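Local coordinates for protein indole-3-acetic acid-amido synthetase GH3.15 (Arabidopsis thaliana, PDB 6E1Q) that catalyses the ATP-dependent conjugation of glutamine, and possibly cysteine, to the auxin precursor indole-3-butyric acid and to the herbicide 2,4-DB, at residues 46-51 with 61-66; 57-62 with 356-361; 452-457 with 501-506; 527-532 with 577-582. All blocks are in the same frame, centred on the assembly; numbering follows the deposited sequence.

Interaction 1. Residues 46-51 with 61-66; sequences RGFLNG and NVPVVT
Pro63 lays its CD over the centre of the Phe48 ring, 3.5 Å from the ring centroid and only 9° from the ring normal, a CH-pi contact. A proline suits this place because its CD, bonded to the ring nitrogen, carries slightly polarised C-H groups that can point at an aromatic face, and Pro63 CG follows CD toward the ring, 3.6 Å from Phe48 CZ. Phe48 CB meets Val62 CG2 at 4.1 Å. The same methyl, Val62 CG2, reaches Leu49 CG at 3.9 Å, so one branched valine serves two successive residues, Phe48 and Leu49, at the end of the helix. The contact thus joins the C-terminal end of helix 43-49 to the end of helix 55-61 and the chain just past it, two consecutive helices of the GH3 N-terminal domain. At the last residue of helix 55-61, Asn61 CB rests 3.4 Å from Phe48 O. Farther out, Tyr44 meets the Phe48 ring edge-to-face, while Arg403 NH1 hydrogen-bonds Val62 O. Thr66 stands at the N-cap position of helix 67-78, with its N hydrogen-bonded to Asp69 OD2.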
loop_
_atom_site.group_PDB
_atom_site.type_symbol
_atom_site.label_atom_id
_atom_site.label_comp_id
_atom_site.label_asym_id
_atom_site.label_seq_id
_atom_site.Cartn_x
_atom_site.Cartn_y
_atom_site.Cartn_z
ATOM N N ARG A 46 4.371 -22.069 -25.022
ATOM C CA ARG A 46 4.520 -23.193 -25.940
ATOM C C ARG A 46 5.317 -24.323 -25.298
ATOM O O ARG A 46 5.056 -25.503 -25.562
ATOM C CB ARG A 46 5.183 -22.722 -27.242
ATOM C CG ARG A 46 5.715 -23.840 -28.143
ATOM C CD ARG A 46 7.224 -23.729 -28.359
ATOM N NE ARG A 46 7.594 -22.462 -28.987
ATOM C CZ ARG A 46 8.749 -21.831 -28.788
ATOM N NH1 ARG A 46 9.656 -22.338 -27.966
ATOM N NH2 ARG A 46 8.990 -20.680 -29.403
ATOM N N GLY A 47 6.272 -23.981 -24.431
ATOM C CA GLY A 47 7.057 -24.996 -23.757
ATOM C C GLY A 47 6.244 -25.910 -22.869
ATOM O O GLY A 47 6.660 -27.048 -22.610
ATOM N N PHE A 48 5.088 -25.452 -22.407
ATOM C CA PHE A 48 4.219 -26.263 -21.563
ATOM C C PHE A 48 2.987 -26.787 -22.281
ATOM O O PHE A 48 2.544 -27.896 -21.993
ATOM C CB PHE A 48 3.773 -25.455 -20.332
ATOM C CG PHE A 48 4.898 -25.097 -19.401
ATOM C CD1 PHE A 48 5.639 -26.091 -18.771
ATOM C CD2 PHE A 48 5.204 -23.772 -19.140
ATOM C CE1 PHE A 48 6.684 -25.772 -17.915
ATOM C CE2 PHE A 48 6.253 -23.438 -18.275
ATOM C CZ PHE A 48 6.993 -24.441 -17.663
ATOM N N LEU A 49 2.409 -26.015 -23.198
ATOM C CA LEU A 49 1.112 -26.348 -23.778
ATOM C C LEU A 49 1.202 -26.864 -25.205
ATOM O O LEU A 49 0.309 -27.601 -25.638
ATOM C CB LEU A 49 0.183 -25.121 -23.740
ATOM C CG LEU A 49 -0.387 -24.795 -22.357
ATOM C CD1 LEU A 49 -1.258 -23.553 -22.375
ATOM C CD2 LEU A 49 -1.177 -25.990 -21.846
ATOM N N ASN A 50 2.259 -26.496 -25.934
ATOM C CA ASN A 50 2.458 -26.911 -27.324
ATOM C C ASN A 50 1.221 -26.630 -28.173
ATOM O O ASN A 50 0.857 -27.406 -29.059
ATOM C CB ASN A 50 2.865 -28.383 -27.409
ATOM C CG ASN A 50 4.235 -28.646 -26.797
ATOM O OD1 ASN A 50 4.341 -29.155 -25.678
ATOM N ND2 ASN A 50 5.289 -28.304 -27.533
ATOM N N GLY A 51 0.560 -25.504 -27.891
ATOM C CA GLY A 51 -0.557 -25.039 -28.687
ATOM C C GLY A 51 -1.934 -25.277 -28.100
ATOM O O GLY A 51 -2.899 -24.682 -28.589
ATOM N N ASN A 61 -0.503 -28.878 -17.160
ATOM C CA ASN A 61 0.845 -28.732 -17.709
ATOM C C ASN A 61 1.551 -27.431 -17.347
ATOM O O ASN A 61 2.778 -27.369 -17.462
ATOM C CB ASN A 61 0.820 -28.840 -19.237
ATOM C CG ASN A 61 0.464 -30.224 -19.710
ATOM O OD1 ASN A 61 0.618 -31.200 -18.973
ATOM N ND2 ASN A 61 -0.010 -30.324 -20.947
ATOM N N VAL A 62 0.831 -26.394 -16.955
ATOM C CA VAL A 62 1.452 -25.096 -16.641
ATOM C C VAL A 62 1.721 -25.069 -15.151
ATOM O O VAL A 62 0.795 -25.236 -14.350
ATOM C CB VAL A 62 0.549 -23.934 -17.074
ATOM C CG1 VAL A 62 1.130 -22.604 -16.594
ATOM C CG2 VAL A 62 0.365 -23.952 -18.600
ATOM N N PRO A 63 2.969 -24.866 -14.721
ATOM C CA PRO A 63 3.274 -24.903 -13.293
ATOM C C PRO A 63 2.878 -23.621 -12.579
ATOM O O PRO A 63 2.828 -22.528 -13.157
ATOM C CB PRO A 63 4.795 -25.094 -13.275
ATOM C CG PRO A 63 5.243 -24.339 -14.489
ATOM C CD PRO A 63 4.170 -24.580 -15.531
ATOM N N VAL A 64 2.601 -23.767 -11.289
ATOM C CA VAL A 64 2.381 -22.614 -10.424
ATOM C C VAL A 64 3.745 -22.087 -10.003
ATOM O O VAL A 64 4.552 -22.824 -9.429
ATOM C CB VAL A 64 1.521 -22.990 -9.207
ATOM C CG1 VAL A 64 1.221 -21.755 -8.367
ATOM C CG2 VAL A 64 0.227 -23.646 -9.666
ATOM N N VAL A 65 4.003 -20.808 -10.280
ATOM C CA VAL A 65 5.344 -20.263 -10.162
ATOM C C VAL A 65 5.336 -19.043 -9.256
ATOM O O VAL A 65 4.292 -18.449 -8.981
ATOM C CB VAL A 65 5.925 -19.894 -11.539
ATOM C CG1 VAL A 65 6.059 -21.134 -12.384
ATOM C CG2 VAL A 65 5.036 -18.855 -12.223
ATOM N N THR A 66 6.533 -18.684 -8.791
ATOM C CA THR A 66 6.808 -17.426 -8.111
ATOM C C THR A 66 7.645 -16.541 -9.023
ATOM O O THR A 66 8.136 -16.981 -10.064
ATOM C CB THR A 66 7.567 -17.639 -6.802
ATOM O OG1 THR A 66 8.810 -18.296 -7.085
ATOM C CG2 THR A 66 6.745 -18.462 -5.812
#

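Interaction 2. Residues 57-62 with 356-361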
loop_
_atom_site.group_PDB
_atom_site.type_symbol
_atom_site.label_atom_id
_atom_site.label_comp_id
_atom_site.label_asym_id
_atom_site.label_seq_id
_atom_site.Cartn_x
_atom_site.Cartn_y
_atom_site.Cartn_z
ATOM N N ASN A 57 -5.741 -28.915 -19.961
ATOM C CA ASN A 57 -4.315 -28.956 -20.263
ATOM C C ASN A 57 -3.571 -27.827 -19.559
ATOM O O ASN A 57 -2.420 -28.000 -19.140
ATOM C CB ASN A 57 -4.095 -28.892 -21.771
ATOM C CG ASN A 57 -4.234 -30.249 -22.430
ATOM O OD1 ASN A 57 -3.641 -31.229 -21.983
ATOM N ND2 ASN A 57 -5.026 -30.315 -23.498
ATOM N N PHE A 58 -4.213 -26.665 -19.422
ATOM C CA PHE A 58 -3.630 -25.568 -18.662
ATOM C C PHE A 58 -3.343 -26.002 -17.231
ATOM O O PHE A 58 -2.211 -25.882 -16.749
ATOM C CB PHE A 58 -4.585 -24.369 -18.722
ATOM C CG PHE A 58 -4.191 -23.203 -17.848
ATOM C CD1 PHE A 58 -3.344 -22.216 -18.323
ATOM C CD2 PHE A 58 -4.736 -23.056 -16.582
ATOM C CE1 PHE A 58 -3.009 -21.135 -17.536
ATOM C CE2 PHE A 58 -4.401 -21.974 -15.790
ATOM C CZ PHE A 58 -3.557 -21.002 -16.276
ATOM N N LYS A 59 -4.350 -26.570 -16.554
ATOM C CA LYS A 59 -4.202 -26.931 -15.147
ATOM C C LYS A 59 -3.183 -28.041 -14.956
ATOM O O LYS A 59 -2.459 -28.047 -13.955
ATOM C CB LYS A 59 -5.557 -27.340 -14.559
ATOM C CG LYS A 59 -6.620 -26.230 -14.565
ATOM C CD LYS A 59 -7.046 -25.847 -13.142
ATOM C CE LYS A 59 -8.185 -24.828 -13.126
ATOM N NZ LYS A 59 -8.290 -24.088 -11.815
ATOM N N LYS A 60 -3.093 -28.967 -15.914
ATOM C CA LYS A 60 -2.176 -30.093 -15.820
ATOM C C LYS A 60 -0.731 -29.699 -16.130
ATOM O O LYS A 60 0.189 -30.134 -15.432
ATOM C CB LYS A 60 -2.631 -31.207 -16.765
ATOM C CG LYS A 60 -2.037 -32.576 -16.464
ATOM C CD LYS A 60 -1.359 -33.199 -17.683
ATOM C CE LYS A 60 -2.229 -33.119 -18.932
ATOM N NZ LYS A 60 -1.440 -33.347 -20.183
ATOM N N ASN A 61 -0.503 -28.878 -17.160
ATOM C CA ASN A 61 0.845 -28.732 -17.709
ATOM C C ASN A 61 1.551 -27.431 -17.347
ATOM O O ASN A 61 2.778 -27.369 -17.462
ATOM C CB ASN A 61 0.820 -28.840 -19.237
ATOM C CG ASN A 61 0.464 -30.224 -19.710
ATOM O OD1 ASN A 61 0.618 -31.200 -18.973
ATOM N ND2 ASN A 61 -0.010 -30.324 -20.947
ATOM N N VAL A 62 0.831 -26.394 -16.955
ATOM C CA VAL A 62 1.452 -25.096 -16.641
ATOM C C VAL A 62 1.721 -25.069 -15.151
ATOM O O VAL A 62 0.795 -25.236 -14.350
ATOM C CB VAL A 62 0.549 -23.934 -17.074
ATOM C CG1 VAL A 62 1.130 -22.604 -16.594
ATOM C CG2 VAL A 62 0.365 -23.952 -18.600
ATOM N N TYR A 356 -7.209 -14.163 -15.262
ATOM C CA TYR A 356 -7.692 -15.470 -14.824
ATOM C C TYR A 356 -7.117 -15.747 -13.443
ATOM O O TYR A 356 -5.893 -15.756 -13.269
ATOM C CB TYR A 356 -7.302 -16.586 -15.797
ATOM C CG TYR A 356 -7.915 -17.932 -15.439
ATOM C CD1 TYR A 356 -9.257 -18.195 -15.693
ATOM C CD2 TYR A 356 -7.157 -18.929 -14.827
ATOM C CE1 TYR A 356 -9.823 -19.412 -15.364
ATOM C CE2 TYR A 356 -7.720 -20.156 -14.487
ATOM C CZ TYR A 356 -9.056 -20.392 -14.765
ATOM O OH TYR A 356 -9.639 -21.601 -14.442
ATOM N N PHE A 357 -7.998 -15.982 -12.476
ATOM C CA PHE A 357 -7.644 -15.966 -11.061
ATOM C C PHE A 357 -7.861 -17.342 -10.457
ATOM O O PHE A 357 -8.990 -17.843 -10.434
ATOM C CB PHE A 357 -8.475 -14.931 -10.303
ATOM C CG PHE A 357 -8.318 -13.527 -10.813
ATOM C CD1 PHE A 357 -7.133 -12.837 -10.620
ATOM C CD2 PHE A 357 -9.354 -12.892 -11.465
ATOM C CE1 PHE A 357 -6.987 -11.546 -11.087
ATOM C CE2 PHE A 357 -9.221 -11.610 -11.914
ATOM C CZ PHE A 357 -8.026 -10.934 -11.734
ATOM N N GLU A 358 -6.790 -17.945 -9.961
ATOM C CA GLU A 358 -6.877 -19.153 -9.154
ATOM C C GLU A 358 -6.453 -18.840 -7.728
ATOM O O GLU A 358 -5.938 -17.759 -7.425
ATOM C CB GLU A 358 -6.016 -20.273 -9.743
ATOM C CG GLU A 358 -6.481 -20.731 -11.120
ATOM C CD GLU A 358 -5.482 -21.664 -11.770
ATOM O OE1 GLU A 358 -4.400 -21.184 -12.178
ATOM O OE2 GLU A 358 -5.775 -22.875 -11.868
ATOM N N PHE A 359 -6.678 -19.797 -6.836
ATOM C CA PHE A 359 -6.438 -19.538 -5.422
ATOM C C PHE A 359 -5.825 -20.767 -4.784
ATOM O O PHE A 359 -6.389 -21.863 -4.846
ATOM C CB PHE A 359 -7.722 -19.111 -4.714
ATOM C CG PHE A 359 -8.216 -17.780 -5.193
ATOM C CD1 PHE A 359 -9.031 -17.696 -6.312
ATOM C CD2 PHE A 359 -7.773 -16.605 -4.598
ATOM C CE1 PHE A 359 -9.435 -16.464 -6.800
ATOM C CE2 PHE A 359 -8.181 -15.378 -5.070
ATOM C CZ PHE A 359 -9.018 -15.313 -6.176
ATOM N N LEU A 360 -4.670 -20.562 -4.181
ATOM C CA LEU A 360 -3.951 -21.606 -3.480
ATOM C C LEU A 360 -4.362 -21.577 -2.011
ATOM O O LEU A 360 -4.201 -20.550 -1.336
ATOM C CB LEU A 360 -2.453 -21.370 -3.667
ATOM C CG LEU A 360 -1.405 -22.238 -3.000
ATOM C CD1 LEU A 360 -1.741 -23.715 -3.165
ATOM C CD2 LEU A 360 -0.059 -21.889 -3.635
ATOM N N GLU A 361 -4.923 -22.690 -1.526
ATOM C CA GLU A 361 -5.257 -22.802 -0.109
ATOM C C GLU A 361 -4.004 -22.619 0.731
ATOM O O GLU A 361 -2.947 -23.166 0.415
ATOM C CB GLU A 361 -5.885 -24.163 0.203
ATOM C CG GLU A 361 -7.195 -24.457 -0.497
ATOM C CD GLU A 361 -7.880 -25.699 0.063
ATOM O OE1 GLU A 361 -7.168 -26.634 0.485
ATOM O OE2 GLU A 361 -9.128 -25.740 0.086
#
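The rings of Phe58 and Tyr356 stand nearly perpendicular, planes 88° apart and centroids 5.8 Å from each other, yet their meeting is oblique, with Phe58 CE2 against Tyr356 CE2 at 4.0 Å. At the edge of the Phe58 ring, near its plane, lies Glu358 OE1, 3.7 Å from Phe58 CE2, where the slightly positive ring hydrogens suit a carboxylate oxygen. The contact sets helix 55-61 of the N-terminal domain against strand 356-361 of the GH3 central domain; the axes of the segments 57-61 and 356-361 come within 13.0 Å and are inclined by 43°. Long side chains are needed to bridge that distance. Phe58 points toward the strand, and Tyr356 and Glu358, two apart on the strand, both point back at the helix. Leu32 of helix 24-38 touches the side chains of both Phe58 and Tyr356, adding a hydrophobic side to the cluster. The buried carboxylate of Glu358 has two positive partners, Lys59 and Arg403, both at OE2, which would favour its ionised form. Lys59 NZ is shared in turn with a second acid, for Asp381 OD1 is its stronger partner. Lys59 and Glu358 reach toward each other tip to tip, and Lys59 NZ gives Glu358 OE2 a 2.8 Å hydrogen bond from the anti side, 16° out of the carboxylate plane.

Interaction 3. Residues 452-457 with 501-506; sequences KLLLEP and EECCFT
Leu454 carries most of this contact, pushing one branch between Glu502 and Thr506, residues one helical turn apart. Its CD2 lies 3.5 Å from Glu502 CG and 3.7 Å from Thr506 OG1, while its CB rests 4.0 Å from Cys503 SG. A leucine suits the place because one methyl, CD2, can settle between Glu502 and Thr506 while CB packs on a third residue. Cys503 is the main partner on the helix: its SG, anti to its carbonyl carbon (chi1 -75°), is small and polarisable enough to fit beside Leu454 and also to meet Leu455 CD2 at 4.3 Å. Glu502 presents CB and CG to Leu454, while its OE1 forms a salt bridge with Lys582 NZ. Thr506 turns its hydroxyl back to its own helix, where OG1 donates a 2.7 Å hydrogen bond to Glu502 O from above the carbonyl plane; Thr506 N reaches the same oxygen from the other face. Glu502 O is thus gripped by two donors, and the hydroxyl's own bond leaves its proton satisfied beside a leucine methyl. The contact belongs to the GH3 C-terminal domain, where the turn following helix 441-452 leans on helix 497-510. Thr506 also touches Asn450 and Ala451 of helix 441-452, while Leu455 and Cys503 both pack on Trp482 of strand 477-485, and Cys503 reaches Ile530 of strand 529-533.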
loop_
_atom_site.group_PDB
_atom_site.type_symbol
_atom_site.label_atom_id
_atom_site.label_comp_id
_atom_site.label_asym_id
_atom_site.label_seq_id
_atom_site.Cartn_x
_atom_site.Cartn_y
_atom_site.Cartn_z
ATOM N N LYS A 452 -1.458 -2.802 22.220
ATOM C CA LYS A 452 -1.495 -1.337 22.269
ATOM C C LYS A 452 -2.829 -0.817 22.794
ATOM O O LYS A 452 -2.895 0.312 23.298
ATOM C CB LYS A 452 -1.191 -0.749 20.893
ATOM C CG LYS A 452 -2.332 -0.895 19.866
ATOM C CD LYS A 452 -1.949 -0.224 18.545
ATOM C CE LYS A 452 -3.024 -0.376 17.491
ATOM N NZ LYS A 452 -2.668 0.364 16.232
ATOM N N LEU A 453 -3.884 -1.626 22.708
ATOM C CA LEU A 453 -5.169 -1.267 23.300
ATOM C C LEU A 453 -5.053 -0.960 24.787
ATOM O O LEU A 453 -5.797 -0.118 25.310
ATOM C CB LEU A 453 -6.161 -2.407 23.090
ATOM C CG LEU A 453 -7.604 -1.962 22.982
ATOM C CD1 LEU A 453 -7.836 -1.408 21.572
ATOM C CD2 LEU A 453 -8.512 -3.138 23.289
ATOM N N LEU A 454 -4.122 -1.611 25.486
ATOM C CA LEU A 454 -3.986 -1.367 26.921
ATOM C C LEU A 454 -3.562 0.061 27.225
ATOM O O LEU A 454 -3.724 0.511 28.361
ATOM C CB LEU A 454 -2.977 -2.334 27.529
ATOM C CG LEU A 454 -3.541 -3.684 28.000
ATOM C CD1 LEU A 454 -4.264 -4.404 26.874
ATOM C CD2 LEU A 454 -2.426 -4.542 28.550
ATOM N N LEU A 455 -2.993 0.771 26.251
ATOM C CA LEU A 455 -2.594 2.153 26.489
ATOM C C LEU A 455 -3.754 3.142 26.410
ATOM O O LEU A 455 -3.617 4.254 26.926
ATOM C CB LEU A 455 -1.531 2.592 25.484
ATOM C CG LEU A 455 -0.263 1.775 25.276
ATOM C CD1 LEU A 455 0.333 2.148 23.910
ATOM C CD2 LEU A 455 0.737 1.991 26.404
ATOM N N GLU A 456 -4.861 2.781 25.754
ATOM C CA GLU A 456 -5.983 3.713 25.620
ATOM C C GLU A 456 -6.462 4.285 26.946
ATOM O O GLU A 456 -6.712 5.502 26.998
ATOM C CB GLU A 456 -7.156 3.048 24.887
ATOM C CG GLU A 456 -6.965 2.877 23.393
ATOM C CD GLU A 456 -8.252 2.462 22.696
ATOM O OE1 GLU A 456 -9.288 2.344 23.388
ATOM O OE2 GLU A 456 -8.229 2.258 21.460
ATOM N N PRO A 457 -6.613 3.514 28.029
ATOM C CA PRO A 457 -6.998 4.128 29.305
ATOM C C PRO A 457 -5.974 5.102 29.855
ATOM O O PRO A 457 -6.312 5.857 30.768
ATOM C CB PRO A 457 -7.168 2.922 30.246
ATOM C CG PRO A 457 -7.466 1.785 29.341
ATOM C CD PRO A 457 -6.651 2.039 28.110
ATOM N N GLU A 501 4.614 -3.513 31.265
ATOM C CA GLU A 501 4.933 -4.922 31.450
ATOM C C GLU A 501 3.763 -5.806 31.031
ATOM O O GLU A 501 3.966 -6.894 30.474
ATOM C CB GLU A 501 5.336 -5.170 32.905
ATOM C CG GLU A 501 6.711 -4.576 33.249
ATOM C CD GLU A 501 7.154 -4.844 34.695
ATOM O OE1 GLU A 501 6.308 -4.842 35.619
ATOM O OE2 GLU A 501 8.371 -5.051 34.903
ATOM N N GLU A 502 2.531 -5.358 31.286
ATOM C CA GLU A 502 1.379 -6.120 30.809
ATOM C C GLU A 502 1.274 -6.060 29.290
ATOM O O GLU A 502 0.836 -7.037 28.669
ATOM C CB GLU A 502 0.095 -5.621 31.481
ATOM C CG GLU A 502 -1.162 -6.472 31.203
ATOM C CD GLU A 502 -1.130 -7.845 31.865
ATOM O OE1 GLU A 502 -0.179 -8.113 32.630
ATOM O OE2 GLU A 502 -2.068 -8.657 31.632
ATOM N N CYS A 503 1.694 -4.942 28.673
ATOM C CA CYS A 503 1.764 -4.886 27.212
ATOM C C CYS A 503 2.696 -5.965 26.676
ATOM O O CYS A 503 2.368 -6.666 25.711
ATOM C CB CYS A 503 2.242 -3.506 26.740
ATOM S SG CYS A 503 0.967 -2.247 26.890
ATOM N N CYS A 504 3.878 -6.097 27.287
ATOM C CA CYS A 504 4.819 -7.128 26.866
ATOM C C CYS A 504 4.159 -8.494 26.874
ATOM O O CYS A 504 4.240 -9.249 25.896
ATOM C CB CYS A 504 6.038 -7.135 27.784
ATOM S SG CYS A 504 7.111 -5.735 27.615
ATOM N N PHE A 505 3.485 -8.818 27.980
ATOM C CA PHE A 505 2.814 -10.107 28.100
ATOM C C PHE A 505 1.725 -10.276 27.048
ATOM O O PHE A 505 1.548 -11.371 26.498
ATOM C CB PHE A 505 2.215 -10.240 29.491
ATOM C CG PHE A 505 1.294 -11.387 29.629
ATOM C CD1 PHE A 505 1.792 -12.681 29.697
ATOM C CD2 PHE A 505 -0.081 -11.185 29.691
ATOM C CE1 PHE A 505 0.934 -13.771 29.847
ATOM C CE2 PHE A 505 -0.949 -12.265 29.824
ATOM C CZ PHE A 505 -0.441 -13.561 29.906
ATOM N N THR A 506 0.981 -9.205 26.760
ATOM C CA THR A 506 -0.168 -9.326 25.870
ATOM C C THR A 506 0.274 -9.639 24.452
ATOM O O THR A 506 -0.393 -10.405 23.751
ATOM C CB THR A 506 -0.995 -8.041 25.922
ATOM O OG1 THR A 506 -1.353 -7.797 27.281
ATOM C CG2 THR A 506 -2.270 -8.157 25.092
#

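Interaction 4. Residues 527-532 with 577-582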
loop_
_atom_site.group_PDB
_atom_site.type_symbol
_atom_site.label_atom_id
_atom_site.label_comp_id
_atom_site.label_asym_id
_atom_site.label_seq_id
_atom_site.Cartn_x
_atom_site.Cartn_y
_atom_site.Cartn_z
ATOM N N PRO A 527 12.078 -13.736 27.798
ATOM C CA PRO A 527 10.904 -12.863 27.944
ATOM C C PRO A 527 10.897 -11.744 26.912
ATOM O O PRO A 527 11.898 -11.055 26.715
ATOM C CB PRO A 527 11.045 -12.312 29.370
ATOM C CG PRO A 527 12.127 -13.166 30.029
ATOM C CD PRO A 527 13.019 -13.588 28.918
ATOM N N LEU A 528 9.748 -11.550 26.270
ATOM C CA LEU A 528 9.638 -10.495 25.273
ATOM C C LEU A 528 9.907 -9.139 25.906
ATOM O O LEU A 528 9.563 -8.884 27.064
ATOM C CB LEU A 528 8.259 -10.497 24.621
ATOM C CG LEU A 528 8.025 -9.470 23.504
ATOM C CD1 LEU A 528 7.254 -10.090 22.359
ATOM C CD2 LEU A 528 7.281 -8.247 24.042
ATOM N N GLU A 529 10.526 -8.267 25.118
ATOM C CA GLU A 529 10.958 -6.955 25.569
ATOM C C GLU A 529 10.362 -5.891 24.669
ATOM O O GLU A 529 10.422 -6.008 23.443
ATOM C CB GLU A 529 12.484 -6.860 25.545
ATOM C CG GLU A 529 13.038 -5.502 25.904
ATOM C CD GLU A 529 14.555 -5.539 26.101
ATOM O OE1 GLU A 529 15.186 -6.559 25.737
ATOM O OE2 GLU A 529 15.110 -4.551 26.623
ATOM N N ILE A 530 9.800 -4.849 25.272
ATOM C CA ILE A 530 9.370 -3.667 24.544
ATOM C C ILE A 530 10.288 -2.527 24.941
ATOM O O ILE A 530 10.471 -2.251 26.138
ATOM C CB ILE A 530 7.897 -3.310 24.811
ATOM C CG1 ILE A 530 6.972 -4.382 24.232
ATOM C CG2 ILE A 530 7.575 -1.929 24.219
ATOM C CD1 ILE A 530 5.495 -4.168 24.558
ATOM N N LYS A 531 10.882 -1.881 23.937
ATOM C CA LYS A 531 11.709 -0.701 24.135
ATOM C C LYS A 531 10.962 0.497 23.564
ATOM O O LYS A 531 10.560 0.487 22.395
ATOM C CB LYS A 531 13.081 -0.868 23.481
ATOM C CG LYS A 531 13.907 -2.042 24.051
ATOM C CD LYS A 531 15.138 -2.373 23.196
ATOM C CE LYS A 531 16.384 -2.529 24.041
ATOM N NZ LYS A 531 17.227 -3.694 23.667
ATOM N N VAL A 532 10.727 1.496 24.403
ATOM C CA VAL A 532 10.088 2.727 23.956
ATOM C C VAL A 532 11.151 3.646 23.369
ATOM O O VAL A 532 12.172 3.921 24.008
ATOM C CB VAL A 532 9.342 3.395 25.117
ATOM C CG1 VAL A 532 8.790 4.740 24.696
ATOM C CG2 VAL A 532 8.219 2.479 25.583
ATOM N N GLU A 577 13.065 0.385 28.636
ATOM C CA GLU A 577 12.907 -0.999 28.253
ATOM C C GLU A 577 12.000 -1.659 29.272
ATOM O O GLU A 577 12.016 -1.304 30.454
ATOM C CB GLU A 577 14.240 -1.744 28.215
ATOM C CG GLU A 577 15.168 -1.307 27.127
ATOM C CD GLU A 577 16.592 -1.177 27.591
ATOM O OE1 GLU A 577 16.849 -0.357 28.497
ATOM O OE2 GLU A 577 17.453 -1.895 27.039
ATOM N N PHE A 578 11.216 -2.621 28.806
ATOM C CA PHE A 578 10.308 -3.359 29.670
ATOM C C PHE A 578 10.312 -4.808 29.224
ATOM O O PHE A 578 10.431 -5.097 28.029
ATOM C CB PHE A 578 8.890 -2.777 29.615
ATOM C CG PHE A 578 8.831 -1.304 29.919
ATOM C CD1 PHE A 578 8.681 -0.857 31.223
ATOM C CD2 PHE A 578 8.952 -0.369 28.906
ATOM C CE1 PHE A 578 8.629 0.499 31.504
ATOM C CE2 PHE A 578 8.902 0.980 29.175
ATOM C CZ PHE A 578 8.743 1.418 30.482
ATOM N N LEU A 579 10.198 -5.713 30.182
ATOM C CA LEU A 579 10.137 -7.136 29.909
ATOM C C LEU A 579 8.804 -7.685 30.388
ATOM O O LEU A 579 8.237 -7.205 31.379
ATOM C CB LEU A 579 11.272 -7.887 30.604
ATOM C CG LEU A 579 12.690 -7.499 30.201
ATOM C CD1 LEU A 579 13.702 -8.001 31.243
ATOM C CD2 LEU A 579 12.992 -8.070 28.845
ATOM N N SER A 580 8.312 -8.704 29.689
ATOM C CA SER A 580 7.156 -9.432 30.192
ATOM C C SER A 580 7.510 -10.069 31.528
ATOM O O SER A 580 8.587 -10.643 31.685
ATOM C CB SER A 580 6.722 -10.500 29.189
ATOM O OG SER A 580 5.729 -11.357 29.739
ATOM N N ARG A 581 6.612 -9.951 32.501
ATOM C CA ARG A 581 6.829 -10.574 33.800
ATOM C C ARG A 581 6.013 -11.841 33.979
ATOM O O ARG A 581 6.096 -12.471 35.031
ATOM C CB ARG A 581 6.518 -9.583 34.930
ATOM C CG ARG A 581 7.575 -8.501 35.118
ATOM C CD ARG A 581 8.957 -8.998 34.705
ATOM N NE ARG A 581 9.981 -7.961 34.810
ATOM C CZ ARG A 581 11.263 -8.141 34.498
ATOM N NH1 ARG A 581 11.679 -9.320 34.058
ATOM N NH2 ARG A 581 12.128 -7.144 34.627
ATOM N N LYS A 582 5.227 -12.231 32.985
ATOM C CA LYS A 582 4.416 -13.431 33.088
ATOM C C LYS A 582 4.722 -14.327 31.899
ATOM O O LYS A 582 5.056 -13.849 30.812
ATOM C CB LYS A 582 2.912 -13.092 33.143
ATOM C CG LYS A 582 2.495 -12.308 34.393
ATOM C CD LYS A 582 1.431 -11.262 34.073
ATOM C CE LYS A 582 0.062 -11.881 33.841
ATOM N NZ LYS A 582 -0.891 -10.928 33.173
#
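Strands 529-533 and 574-579 run antiparallel at one margin of the four-stranded mixed sheet of the C-terminal domain, and this contact is their pairing. Ile530 and Phe578 form the hydrogen-bonded pair: Ile530 N donates to Phe578 O, and Phe578 N to Ile530 O, each 2.8 Å long. Beyond the last bridge, Ser580 N continues the ladder to Leu528 O at 2.9 Å. Glu529 with Leu579 and Lys531 with Glu577 are the flanking non-hydrogen-bonded pairs, whose side chains share a face. There Leu579 CD2 packs on Glu529 CB at 3.6 Å. Lys531 and Glu577 lie side by side, pointing the same way, with Lys531 CG 3.4 Å from Glu577 CG. A lysine is apt here, since its NZ makes long salt bridges to Glu529 OE2 and Glu577 OE2, two carboxylate oxygens only 3.6 Å apart, and should ease their repulsion. The stronger partner of Lys531 NZ is Glu571 OE2, while Glu529 OE1 bonds His477. On the other face, Val532 CG2 meets the edge of the Phe578 ring at CE2, 4.0 Å away. Helix 497-510 covers that face, with Met500 on both Ile530 and Phe578, while strand 477-485 pairs with the far side of strand 529-533.

Overall arrangement
From the N terminus, interaction 1 closes a short loop between consecutive helices, with nine residues between its segments. Interaction 2 begins on the stretch where interaction 1 ends, sharing Asn61 and Val62, and closes a far longer loop that ties the N-terminal domain to the central domain; Leu49 of interaction 1 also packs on Asn57 and Phe58. Interactions 3 and 4 follow in series within the C-terminal part, each closing a loop of over forty residues without nesting or crossing. Their centres are about 11 Å apart and they touch through helix 497-510, among others by the Glu502-Lys582 salt bridge and by Cys504 against Phe578 and Ser580. The two clusters are separate, with interactions 2 and 3 about 26 Å apart at their nearest atoms.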